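Local coordinates for protein decaprenyl diphosphate synthase (Rhodobacter capsulatus, PDB 3MZV) that probably extends farnesyl diphosphate with isopentenyl diphosphate units, using magnesium, to make the long all-trans polyprenyl diphosphate precursor of isoprenoid quinone side chains, at residues W264-V267 against G271-Q274; E258-F263 against M285-T290; L223-K228 against H280-M285. All blocks are in the same frame, centred on the assembly; numbering follows the deposited sequence.

Contact 1: residues W264-V267 against G271-Q274; sequences WKRV and GDQQ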
ATOM      1  N   TRP B 264      -8.793 -10.069  34.188  1.00 32.97           N
ATOM      2  CA  TRP B 264      -8.560  -9.998  32.734  1.00 34.91           C
ATOM      3  C   TRP B 264      -9.562  -9.066  32.045  1.00 35.78           C
ATOM      4  O   TRP B 264      -9.195  -8.305  31.138  1.00 36.95           O
ATOM      5  CB  TRP B 264      -8.577 -11.380  32.067  1.00 34.29           C
ATOM      6  CG  TRP B 264      -7.442 -12.225  32.509  1.00 30.70           C
ATOM      7  CD1 TRP B 264      -7.532 -13.360  33.207  1.00 30.70           C
ATOM      8  CD2 TRP B 264      -6.035 -12.002  32.276  1.00 34.38           C
ATOM      9  NE1 TRP B 264      -6.290 -13.866  33.477  1.00 35.13           N
ATOM     10  CE2 TRP B 264      -5.345 -13.068  32.889  1.00 32.45           C
ATOM     11  CE3 TRP B 264      -5.294 -11.017  31.591  1.00 32.56           C
ATOM     12  CZ2 TRP B 264      -3.968 -13.177  32.864  1.00 33.91           C
ATOM     13  CZ3 TRP B 264      -3.934 -11.123  31.548  1.00 35.20           C
ATOM     14  CH2 TRP B 264      -3.259 -12.184  32.208  1.00 33.95           C
ATOM     15  N   LYS B 265     -10.811  -9.098  32.480  1.00 36.54           N
ATOM     16  CA  LYS B 265     -11.832  -8.219  31.947  1.00 38.75           C
ATOM     17  C   LYS B 265     -11.463  -6.734  32.156  1.00 38.81           C
ATOM     18  O   LYS B 265     -11.556  -5.896  31.210  1.00 38.62           O
ATOM     19  CB  LYS B 265     -13.158  -8.526  32.621  1.00 40.10           C
ATOM     20  CG  LYS B 265     -14.383  -8.339  31.786  1.00 46.82           C
ATOM     21  CD  LYS B 265     -15.667  -8.918  32.493  1.00 53.38           C
ATOM     22  CE  LYS B 265     -15.622 -10.489  32.637  1.00 55.96           C
ATOM     23  NZ  LYS B 265     -16.467 -11.218  31.595  1.00 60.31           N
ATOM     24  N   ARG B 266     -11.033  -6.430  33.379  1.00 36.69           N
ATOM     25  CA  ARG B 266     -10.603  -5.104  33.769  1.00 37.78           C
ATOM     26  C   ARG B 266      -9.472  -4.599  32.897  1.00 37.78           C
ATOM     27  O   ARG B 266      -9.612  -3.554  32.264  1.00 38.60           O
ATOM     28  CB  ARG B 266     -10.180  -5.052  35.262  1.00 38.04           C
ATOM     29  CG  ARG B 266      -9.690  -3.706  35.720  1.00 39.45           C
ATOM     30  CD  ARG B 266      -9.598  -3.602  37.216  1.00 41.07           C
ATOM     31  NE  ARG B 266      -8.486  -4.391  37.757  1.00 40.01           N
ATOM     32  CZ  ARG B 266      -7.209  -4.023  37.722  1.00 41.39           C
ATOM     33  NH1 ARG B 266      -6.293  -4.795  38.284  1.00 41.45           N
ATOM     34  NH2 ARG B 266      -6.842  -2.866  37.141  1.00 41.48           N
ATOM     35  N   VAL B 267      -8.384  -5.340  32.833  1.00 36.58           N
ATOM     36  CA  VAL B 267      -7.172  -4.857  32.225  1.00 37.65           C
ATOM     37  C   VAL B 267      -7.139  -5.026  30.694  1.00 38.89           C
ATOM     38  O   VAL B 267      -6.463  -4.251  30.022  1.00 39.84           O
ATOM     39  CB  VAL B 267      -5.844  -5.470  32.857  1.00 37.03           C
ATOM     40  CG1 VAL B 267      -5.705  -5.193  34.359  1.00 36.21           C
ATOM     41  CG2 VAL B 267      -5.725  -6.936  32.583  1.00 36.00           C
ATOM     42  N   GLY B 271      -9.682  -2.106  29.764  1.00 45.83           N
ATOM     43  CA  GLY B 271      -8.438  -1.342  29.637  1.00 45.73           C
ATOM     44  C   GLY B 271      -8.074  -0.451  30.811  1.00 46.79           C
ATOM     45  O   GLY B 271      -7.244   0.458  30.691  1.00 46.43           O
ATOM     46  N   ASP B 272      -8.665  -0.724  31.975  1.00 47.30           N
ATOM     47  CA  ASP B 272      -8.342  -0.012  33.193  1.00 47.52           C
ATOM     48  C   ASP B 272      -7.080  -0.640  33.756  1.00 47.17           C
ATOM     49  O   ASP B 272      -7.131  -1.568  34.577  1.00 46.44           O
ATOM     50  CB  ASP B 272      -9.522  -0.134  34.151  1.00 48.36           C
ATOM     51  CG  ASP B 272      -9.267   0.498  35.527  1.00 52.33           C
ATOM     52  OD1 ASP B 272      -8.223   1.168  35.751  1.00 55.42           O
ATOM     53  OD2 ASP B 272     -10.149   0.297  36.405  1.00 52.71           O
ATOM     54  N   GLN B 273      -5.934  -0.186  33.279  1.00 46.98           N
ATOM     55  CA  GLN B 273      -4.662  -0.712  33.760  1.00 46.64           C
ATOM     56  C   GLN B 273      -4.075   0.250  34.740  1.00 48.38           C
ATOM     57  O   GLN B 273      -4.094   1.440  34.512  1.00 48.92           O
ATOM     58  CB  GLN B 273      -3.706  -1.020  32.604  1.00 45.34           C
ATOM     59  CG  GLN B 273      -4.275  -2.081  31.702  1.00 45.06           C
ATOM     60  CD  GLN B 273      -3.446  -2.412  30.463  1.00 43.99           C
ATOM     61  OE1 GLN B 273      -2.353  -1.872  30.242  1.00 41.87           O
ATOM     62  NE2 GLN B 273      -3.963  -3.341  29.665  1.00 44.25           N
ATOM     63  N   GLN B 274      -3.566  -0.264  35.851  1.00 48.58           N
ATOM     64  CA  GLN B 274      -3.021   0.573  36.880  1.00 51.81           C
ATOM     65  C   GLN B 274      -1.657   0.036  37.216  1.00 51.75           C
ATOM     66  O   GLN B 274      -1.283  -1.034  36.764  1.00 50.01           O
ATOM     67  CB  GLN B 274      -3.940   0.613  38.118  1.00 52.39           C
ATOM     68  CG  GLN B 274      -5.434   0.936  37.780  1.00 54.33           C
ATOM     69  CD  GLN B 274      -6.322   1.002  39.019  1.00 58.38           C
ATOM     70  OE1 GLN B 274      -5.843   1.249  40.122  1.00 61.32           O
ATOM     71  NE2 GLN B 274      -7.615   0.768  38.840  1.00 58.79           N
TER

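Contact 2: residues E258-F263 against M285-T290; sequences EAERAF and MTKHGT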
ATOM      1  N   GLU B 258     -13.629 -17.326  38.177  1.00 40.33           N
ATOM      2  CA  GLU B 258     -14.472 -16.143  38.133  1.00 40.65           C
ATOM      3  C   GLU B 258     -13.682 -14.882  38.516  1.00 37.62           C
ATOM      4  O   GLU B 258     -13.783 -13.875  37.861  1.00 36.74           O
ATOM      5  CB  GLU B 258     -15.639 -16.385  39.101  1.00 42.70           C
ATOM      6  CG  GLU B 258     -16.753 -15.406  39.166  1.00 48.90           C
ATOM      7  CD  GLU B 258     -17.722 -15.765  40.352  1.00 55.59           C
ATOM      8  OE1 GLU B 258     -18.084 -16.962  40.519  1.00 59.62           O
ATOM      9  OE2 GLU B 258     -18.096 -14.859  41.136  1.00 63.15           O
ATOM     10  N   ALA B 259     -12.930 -14.914  39.616  1.00 35.48           N
ATOM     11  CA  ALA B 259     -12.205 -13.679  40.043  1.00 35.62           C
ATOM     12  C   ALA B 259     -11.066 -13.307  39.090  1.00 34.53           C
ATOM     13  O   ALA B 259     -10.800 -12.120  38.854  1.00 34.61           O
ATOM     14  CB  ALA B 259     -11.685 -13.828  41.472  1.00 34.87           C
ATOM     15  N   GLU B 260     -10.356 -14.309  38.567  1.00 34.30           N
ATOM     16  CA  GLU B 260      -9.299 -14.040  37.581  1.00 34.68           C
ATOM     17  C   GLU B 260      -9.835 -13.454  36.313  1.00 35.34           C
ATOM     18  O   GLU B 260      -9.213 -12.549  35.750  1.00 34.03           O
ATOM     19  CB  GLU B 260      -8.432 -15.264  37.269  1.00 33.83           C
ATOM     20  CG  GLU B 260      -7.579 -15.717  38.416  1.00 33.81           C
ATOM     21  CD  GLU B 260      -6.707 -17.023  38.142  1.00 37.94           C
ATOM     22  OE1 GLU B 260      -6.660 -17.509  37.024  1.00 40.46           O
ATOM     23  OE2 GLU B 260      -6.069 -17.551  39.095  1.00 40.31           O
ATOM     24  N   ARG B 261     -10.986 -13.961  35.866  1.00 36.19           N
ATOM     25  CA  ARG B 261     -11.638 -13.451  34.670  1.00 37.68           C
ATOM     26  C   ARG B 261     -11.960 -11.983  34.847  1.00 37.31           C
ATOM     27  O   ARG B 261     -11.799 -11.204  33.914  1.00 37.36           O
ATOM     28  CB  ARG B 261     -12.902 -14.247  34.375  1.00 39.29           C
ATOM     29  CG  ARG B 261     -13.385 -14.170  32.967  1.00 46.50           C
ATOM     30  CD  ARG B 261     -14.477 -15.264  32.667  1.00 52.91           C
ATOM     31  NE  ARG B 261     -14.359 -16.478  33.495  1.00 57.52           N
ATOM     32  CZ  ARG B 261     -15.223 -16.871  34.452  1.00 60.21           C
ATOM     33  NH1 ARG B 261     -16.330 -16.183  34.735  1.00 63.00           N
ATOM     34  NH2 ARG B 261     -14.985 -17.996  35.131  1.00 61.17           N
ATOM     35  N   ALA B 262     -12.425 -11.591  36.037  1.00 36.16           N
ATOM     36  CA  ALA B 262     -12.676 -10.189  36.326  1.00 36.26           C
ATOM     37  C   ALA B 262     -11.407  -9.329  36.194  1.00 35.23           C
ATOM     38  O   ALA B 262     -11.465  -8.211  35.689  1.00 36.59           O
ATOM     39  CB  ALA B 262     -13.362  -9.999  37.718  1.00 37.04           C
ATOM     40  N   PHE B 263     -10.271  -9.838  36.646  1.00 33.74           N
ATOM     41  CA  PHE B 263      -8.995  -9.152  36.422  1.00 34.09           C
ATOM     42  C   PHE B 263      -8.710  -8.985  34.931  1.00 33.87           C
ATOM     43  O   PHE B 263      -8.424  -7.884  34.473  1.00 36.14           O
ATOM     44  CB  PHE B 263      -7.838  -9.932  37.017  1.00 33.28           C
ATOM     45  CG  PHE B 263      -6.489  -9.456  36.568  1.00 32.13           C
ATOM     46  CD1 PHE B 263      -5.957  -8.275  37.078  1.00 33.94           C
ATOM     47  CD2 PHE B 263      -5.806 -10.117  35.581  1.00 30.66           C
ATOM     48  CE1 PHE B 263      -4.732  -7.821  36.648  1.00 34.49           C
ATOM     49  CE2 PHE B 263      -4.550  -9.678  35.159  1.00 33.58           C
ATOM     50  CZ  PHE B 263      -4.016  -8.517  35.699  1.00 31.94           C
ATOM     51  N   MET B 285      -0.010 -15.747  34.641  1.00 31.98           N
ATOM     52  CA  MET B 285       0.587 -16.536  33.611  1.00 31.22           C
ATOM     53  C   MET B 285       1.475 -17.635  34.196  1.00 32.85           C
ATOM     54  O   MET B 285       1.349 -18.806  33.795  1.00 32.70           O
ATOM     55  CB  MET B 285       1.355 -15.643  32.627  1.00 30.94           C
ATOM     56  CG  MET B 285       0.509 -14.693  31.885  1.00 31.69           C
ATOM     57  SD  MET B 285       1.535 -13.536  30.784  1.00 24.77           S
ATOM     58  CE  MET B 285       0.123 -12.873  29.947  1.00 34.86           C
ATOM     59  N   THR B 286       2.322 -17.266  35.152  1.00 33.88           N
ATOM     60  CA  THR B 286       3.238 -18.177  35.791  1.00 36.06           C
ATOM     61  C   THR B 286       2.489 -19.276  36.576  1.00 36.20           C
ATOM     62  O   THR B 286       2.766 -20.455  36.418  1.00 34.35           O
ATOM     63  CB  THR B 286       4.226 -17.431  36.723  1.00 37.94           C
ATOM     64  OG1 THR B 286       5.058 -16.589  35.919  1.00 40.68           O
ATOM     65  CG2 THR B 286       5.134 -18.424  37.460  1.00 37.75           C
ATOM     66  N   LYS B 287       1.501 -18.877  37.357  1.00 36.67           N
ATOM     67  CA  LYS B 287       0.628 -19.838  38.083  1.00 38.01           C
ATOM     68  C   LYS B 287       0.049 -20.891  37.162  1.00 37.44           C
ATOM     69  O   LYS B 287       0.073 -22.069  37.491  1.00 37.96           O
ATOM     70  CB  LYS B 287      -0.495 -19.038  38.781  1.00 38.99           C
ATOM     71  CG  LYS B 287      -1.689 -19.797  39.407  1.00 42.11           C
ATOM     72  CD  LYS B 287      -2.689 -18.737  39.942  1.00 48.97           C
ATOM     73  CE  LYS B 287      -3.738 -19.338  40.841  1.00 55.07           C
ATOM     74  NZ  LYS B 287      -4.985 -19.518  40.098  1.00 57.99           N
ATOM     75  N   HIS B 288      -0.440 -20.466  35.990  1.00 34.58           N
ATOM     76  CA  HIS B 288      -1.068 -21.345  34.998  1.00 33.83           C
ATOM     77  C   HIS B 288      -0.140 -22.006  33.955  1.00 32.44           C
ATOM     78  O   HIS B 288      -0.601 -22.747  33.099  1.00 33.64           O
ATOM     79  CB  HIS B 288      -2.179 -20.575  34.287  1.00 33.39           C
ATOM     80  CG  HIS B 288      -3.335 -20.269  35.164  1.00 35.48           C
ATOM     81  ND1 HIS B 288      -4.005 -21.255  35.870  1.00 37.14           N
ATOM     82  CD2 HIS B 288      -3.964 -19.099  35.445  1.00 36.66           C
ATOM     83  CE1 HIS B 288      -4.991 -20.699  36.551  1.00 40.59           C
ATOM     84  NE2 HIS B 288      -4.994 -19.396  36.305  1.00 39.24           N
ATOM     85  N   GLY B 289       1.161 -21.759  34.076  1.00 31.64           N
ATOM     86  CA  GLY B 289       2.138 -22.338  33.232  1.00 31.22           C
ATOM     87  C   GLY B 289       2.105 -21.834  31.788  1.00 31.31           C
ATOM     88  O   GLY B 289       2.624 -22.482  30.906  1.00 32.12           O
ATOM     89  N   THR B 290       1.519 -20.667  31.554  1.00 29.91           N
ATOM     90  CA  THR B 290       1.281 -20.228  30.182  1.00 29.23           C
ATOM     91  C   THR B 290       2.492 -19.620  29.442  1.00 28.75           C
ATOM     92  O   THR B 290       2.511 -19.585  28.214  1.00 30.17           O
ATOM     93  CB  THR B 290       0.092 -19.270  30.055  1.00 30.08           C
ATOM     94  OG1 THR B 290       0.462 -17.954  30.435  1.00 30.95           O
ATOM     95  CG2 THR B 290      -1.091 -19.734  30.875  1.00 27.52           C
TER

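Contact 3: residues L223-K228 against H280-M285; sequences LDYGGK and HAMALM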
ATOM      1  N   LEU B 223       8.649 -13.029  24.752  1.00 37.29           N
ATOM      2  CA  LEU B 223       9.622 -12.122  25.320  1.00 38.91           C
ATOM      3  C   LEU B 223       8.943 -10.819  25.771  1.00 39.75           C
ATOM      4  O   LEU B 223       9.395 -10.169  26.710  1.00 40.62           O
ATOM      5  CB  LEU B 223      10.724 -11.849  24.308  1.00 39.16           C
ATOM      6  CG  LEU B 223      11.703 -12.974  23.944  1.00 41.10           C
ATOM      7  CD1 LEU B 223      12.564 -12.508  22.740  1.00 40.70           C
ATOM      8  CD2 LEU B 223      12.602 -13.420  25.105  1.00 41.21           C
ATOM      9  N   ASP B 224       7.826 -10.476  25.149  1.00 39.71           N
ATOM     10  CA  ASP B 224       7.090  -9.278  25.550  1.00 41.37           C
ATOM     11  C   ASP B 224       6.578  -9.345  27.012  1.00 43.02           C
ATOM     12  O   ASP B 224       6.395  -8.301  27.645  1.00 43.52           O
ATOM     13  CB  ASP B 224       5.927  -9.048  24.645  1.00 40.91           C
ATOM     14  CG  ASP B 224       5.650  -7.562  24.428  1.00 45.28           C
ATOM     15  OD1 ASP B 224       6.484  -6.939  23.742  1.00 46.03           O
ATOM     16  OD2 ASP B 224       4.646  -7.039  24.969  1.00 42.50           O
ATOM     17  N   TYR B 225       6.353 -10.555  27.522  1.00 42.60           N
ATOM     18  CA  TYR B 225       5.943 -10.780  28.933  1.00 43.39           C
ATOM     19  C   TYR B 225       7.034 -11.342  29.836  1.00 45.44           C
ATOM     20  O   TYR B 225       6.764 -11.970  30.883  1.00 45.23           O
ATOM     21  CB  TYR B 225       4.706 -11.662  28.978  1.00 42.22           C
ATOM     22  CG  TYR B 225       3.458 -10.959  28.581  1.00 39.61           C
ATOM     23  CD1 TYR B 225       2.779 -10.177  29.495  1.00 38.06           C
ATOM     24  CD2 TYR B 225       2.912 -11.093  27.294  1.00 34.72           C
ATOM     25  CE1 TYR B 225       1.592  -9.545  29.150  1.00 37.25           C
ATOM     26  CE2 TYR B 225       1.754 -10.445  26.944  1.00 36.78           C
ATOM     27  CZ  TYR B 225       1.100  -9.662  27.881  1.00 36.75           C
ATOM     28  OH  TYR B 225      -0.063  -9.029  27.564  1.00 36.97           O
ATOM     29  N   GLY B 226       8.272 -11.064  29.466  1.00 46.79           N
ATOM     30  CA  GLY B 226       9.436 -11.434  30.274  1.00 48.69           C
ATOM     31  C   GLY B 226       9.937 -12.872  30.107  1.00 49.47           C
ATOM     32  O   GLY B 226      10.702 -13.349  30.938  1.00 50.45           O
ATOM     33  N   GLY B 227       9.504 -13.576  29.060  1.00 49.39           N
ATOM     34  CA  GLY B 227       9.959 -14.944  28.833  1.00 50.63           C
ATOM     35  C   GLY B 227       9.447 -15.938  29.877  1.00 51.18           C
ATOM     36  O   GLY B 227       8.605 -15.595  30.714  1.00 50.10           O
ATOM     37  N   LYS B 228       9.964 -17.163  29.820  1.00 52.97           N
ATOM     38  CA  LYS B 228       9.573 -18.238  30.737  1.00 54.86           C
ATOM     39  C   LYS B 228       9.592 -17.785  32.201  1.00 55.87           C
ATOM     40  O   LYS B 228       8.685 -18.099  32.970  1.00 56.32           O
ATOM     41  CB  LYS B 228      10.492 -19.457  30.548  1.00 55.72           C
ATOM     42  CG  LYS B 228      10.215 -20.655  31.469  1.00 58.57           C
ATOM     43  CD  LYS B 228      11.503 -21.110  32.184  1.00 63.96           C
ATOM     44  CE  LYS B 228      11.409 -22.534  32.777  1.00 65.94           C
ATOM     45  NZ  LYS B 228      11.506 -23.593  31.701  1.00 67.62           N
ATOM     46  N   HIS B 280       1.000  -8.325  37.882  1.00 39.80           N
ATOM     47  CA  HIS B 280      -0.107  -9.201  38.277  1.00 38.13           C
ATOM     48  C   HIS B 280      -0.429 -10.146  37.152  1.00 35.88           C
ATOM     49  O   HIS B 280      -0.690 -11.311  37.396  1.00 35.49           O
ATOM     50  CB  HIS B 280      -1.358  -8.412  38.653  1.00 37.80           C
ATOM     51  CG  HIS B 280      -1.227  -7.636  39.926  1.00 38.30           C
ATOM     52  ND1 HIS B 280      -0.840  -8.218  41.114  1.00 38.09           N
ATOM     53  CD2 HIS B 280      -1.478  -6.335  40.209  1.00 37.34           C
ATOM     54  CE1 HIS B 280      -0.819  -7.305  42.066  1.00 38.46           C
ATOM     55  NE2 HIS B 280      -1.209  -6.153  41.550  1.00 36.65           N
ATOM     56  N   ALA B 281      -0.422  -9.665  35.911  1.00 35.01           N
ATOM     57  CA  ALA B 281      -0.765 -10.521  34.774  1.00 35.65           C
ATOM     58  C   ALA B 281       0.286 -11.624  34.638  1.00 36.39           C
ATOM     59  O   ALA B 281      -0.040 -12.800  34.427  1.00 35.53           O
ATOM     60  CB  ALA B 281      -0.864  -9.693  33.477  1.00 35.28           C
ATOM     61  N   MET B 282       1.549 -11.226  34.741  1.00 36.02           N
ATOM     62  CA  MET B 282       2.667 -12.167  34.685  1.00 37.02           C
ATOM     63  C   MET B 282       2.542 -13.235  35.797  1.00 35.91           C
ATOM     64  O   MET B 282       2.822 -14.400  35.561  1.00 35.20           O
ATOM     65  CB  MET B 282       4.030 -11.416  34.804  1.00 36.86           C
ATOM     66  CG  MET B 282       4.437 -10.678  33.506  1.00 41.76           C
ATOM     67  SD  MET B 282       5.736  -9.367  33.772  1.00 43.24           S
ATOM     68  CE  MET B 282       5.810  -8.824  32.116  1.00 48.86           C
ATOM     69  N   ALA B 283       2.083 -12.847  36.977  1.00 36.76           N
ATOM     70  CA  ALA B 283       1.915 -13.787  38.076  1.00 36.16           C
ATOM     71  C   ALA B 283       0.839 -14.826  37.743  1.00 35.95           C
ATOM     72  O   ALA B 283       1.028 -16.022  38.036  1.00 34.89           O
ATOM     73  CB  ALA B 283       1.595 -13.082  39.375  1.00 37.12           C
ATOM     74  N   LEU B 284      -0.250 -14.402  37.100  1.00 34.25           N
ATOM     75  CA  LEU B 284      -1.274 -15.368  36.687  1.00 33.88           C
ATOM     76  C   LEU B 284      -0.763 -16.313  35.596  1.00 33.60           C
ATOM     77  O   LEU B 284      -1.063 -17.529  35.587  1.00 32.35           O
ATOM     78  CB  LEU B 284      -2.559 -14.682  36.201  1.00 32.75           C
ATOM     79  CG  LEU B 284      -3.353 -13.923  37.298  1.00 34.18           C
ATOM     80  CD1 LEU B 284      -4.641 -13.361  36.726  1.00 35.83           C
ATOM     81  CD2 LEU B 284      -3.627 -14.882  38.553  1.00 34.19           C
ATOM     82  N   MET B 285      -0.010 -15.747  34.641  1.00 31.98           N
ATOM     83  CA  MET B 285       0.587 -16.536  33.611  1.00 31.22           C
ATOM     84  C   MET B 285       1.475 -17.635  34.196  1.00 32.85           C
ATOM     85  O   MET B 285       1.349 -18.806  33.795  1.00 32.70           O
ATOM     86  CB  MET B 285       1.355 -15.643  32.627  1.00 30.94           C
ATOM     87  CG  MET B 285       0.509 -14.693  31.885  1.00 31.69           C
ATOM     88  SD  MET B 285       1.535 -13.536  30.784  1.00 24.77           S
ATOM     89  CE  MET B 285       0.123 -12.873  29.947  1.00 34.86           C
TER

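Contact 1: residues W264-V267 against G271-Q274
R266 and D272 meet where helix 258-270 runs out and the chain folds back on its last turns, through an inverse gamma turn centred on D272. Backbone bonds set this helix-ending turn. D272 N donates to R266 O at 3.0 Å, and G271 takes a positive phi, a left-handed conformation that a residue lacking CB adopts at little cost. Glycine also brings its CA within 3.5 Å of V267 O, in a CA-H...O contact.

Two side chains bind main-chain carbonyls. Q273, extended beyond CG, sends NE2 to V267 O at 2.7 Å; the bond is nearly straight (169°), and the oxygen lies in the amide plane. The same NE2 also bonds F240 O on helix 238-241, so this one amide nitrogen ties the helix end to a neighbouring helix, a task that suits a double N-H donor. R266 starts with CG anti to its N (chi1 179°), then bends at chi3, which brings NH2 to D272 O at 2.9 Å. That bond is weak; the stronger partner of the guanidinium is D277, by a salt bridge.

V267 packs against both of these side chains: its CG1 lies over one face of the guanidinium, toward the rim, and its CB meets Q273 CG at 3.9 Å; a branched, compact side chain fits between these two long ones.

The carboxylate of D272 forms no salt bridge with R266, its OD1 staying 4.5 Å from NH2. Instead Q274 NE2 donates to D272 OD1 at 3.2 Å, arriving on the syn side, 28° out of the carboxylate plane.

Contact 2: residues E258-F263 against M285-T290
E260, in the first turn of helix 258-270, faces K287 and H288, at the end of helix 277-287, across a wide backbone gap: the nearest CA atoms, those of E260 and M285, are 10.9 Å apart. Helix 277-287 closes with G289 at positive phi, where T290 N returns to M285 O at 2.9 Å and G289 N to T286 O at 3.1 Å.

The gap is bridged by the far ends of three side chains, those of E260, K287 and H288. E260, extended beyond CG, splits its carboxylate between two donors that come from the opposite direction. H288 NE2 gives its hydrogen to E260 OE1 at 2.6 Å in a bond close to straight (169°). The oxygen lies at the ring edge in the ring plane and uses its syn lone pair, although the carboxylate is turned 66° from the imidazole. K287 bends at its last torsion (chi4 -101°) and sets NZ against E260 OE2 in a salt bridge, modelled very short at 2.5 Å, so its exact length is doubtful.

The residue types also suit the helix ends: an acid near an N-terminus and basic groups near a C-terminus should both gain from the helix dipoles, and the carboxylate probably favours a protonated imidazole. E260 leans on L284 as well, and H288 on L255. A surface salt bridge and a His-carboxylate hydrogen bond thus link successive helices beside a Schellman motif, whose glycine is also the N-cap of helix 290-308.

Contact 3: residues L223-K228 against H280-M285
Y225 and M282 bring the two backbones closest, with CA atoms 6.8 Å apart, where the chain leaving helix 199-224 passes beside helix 277-287. G226 ends the former helix with positive phi, its N bonding L223 O at 3.1 Å.

The Y225 ring carries the contact. M285, extended beyond CG, lays its methyl on one face almost above the middle: CE lies 3.8 Å from the ring centroid and 12° off the normal, a CH-pi contact. Its SD, 4.2 Å from the same centroid, adds a Met-aromatic contact. The two side chains cross at about a right angle, so the thin, polarisable thioether drapes over the ring. M282 reaches another part of the tyrosine. Having CG anti to its own carbonyl carbon (chi1 -76°) and an extended chain, it sets CE 3.5 Å from Y225 O, a buried carbonyl with no hydrogen-bond partner in the model; the same methyl lies 4.2 Å from Y225 CD1.

Y225 also packs on P248, V249 and F240. Replacing it with an alanine would probably leave the M285 thioether without its aromatic partner and open a gap between helices 277-287 and 247-254. The contact joins the aspartate-rich end of helix 199-224 to the helical layer outside it: D224 closes the second DDxxD motif of trans-prenyltransferases, which in relatives binds the magnesium ions that hold the substrate diphosphate, and a Schellman motif at G226 follows directly.

How the contacts relate
Contact 1 closes the C-terminal end of helix 258-270 onto its following loop and contact 2 links the start of that helix to the end of helix 277-287, which runs back in roughly the opposite direction; both are at the surface. Contact 3 is buried and ties helix 277-287 to the end of helix 199-224. Their chemistry follows: carbonyl-seeking amide and guanidinium groups in contact 1, a charged bridge in contact 2, thioethers on an aromatic ring in contact 3. M285 belongs to both contacts 2 and 3 but touches across the latter alone. W264 of contact 1 packs on A281, L284 and M285, and F263 of contact 2 on L284, so apolar side chains join all three.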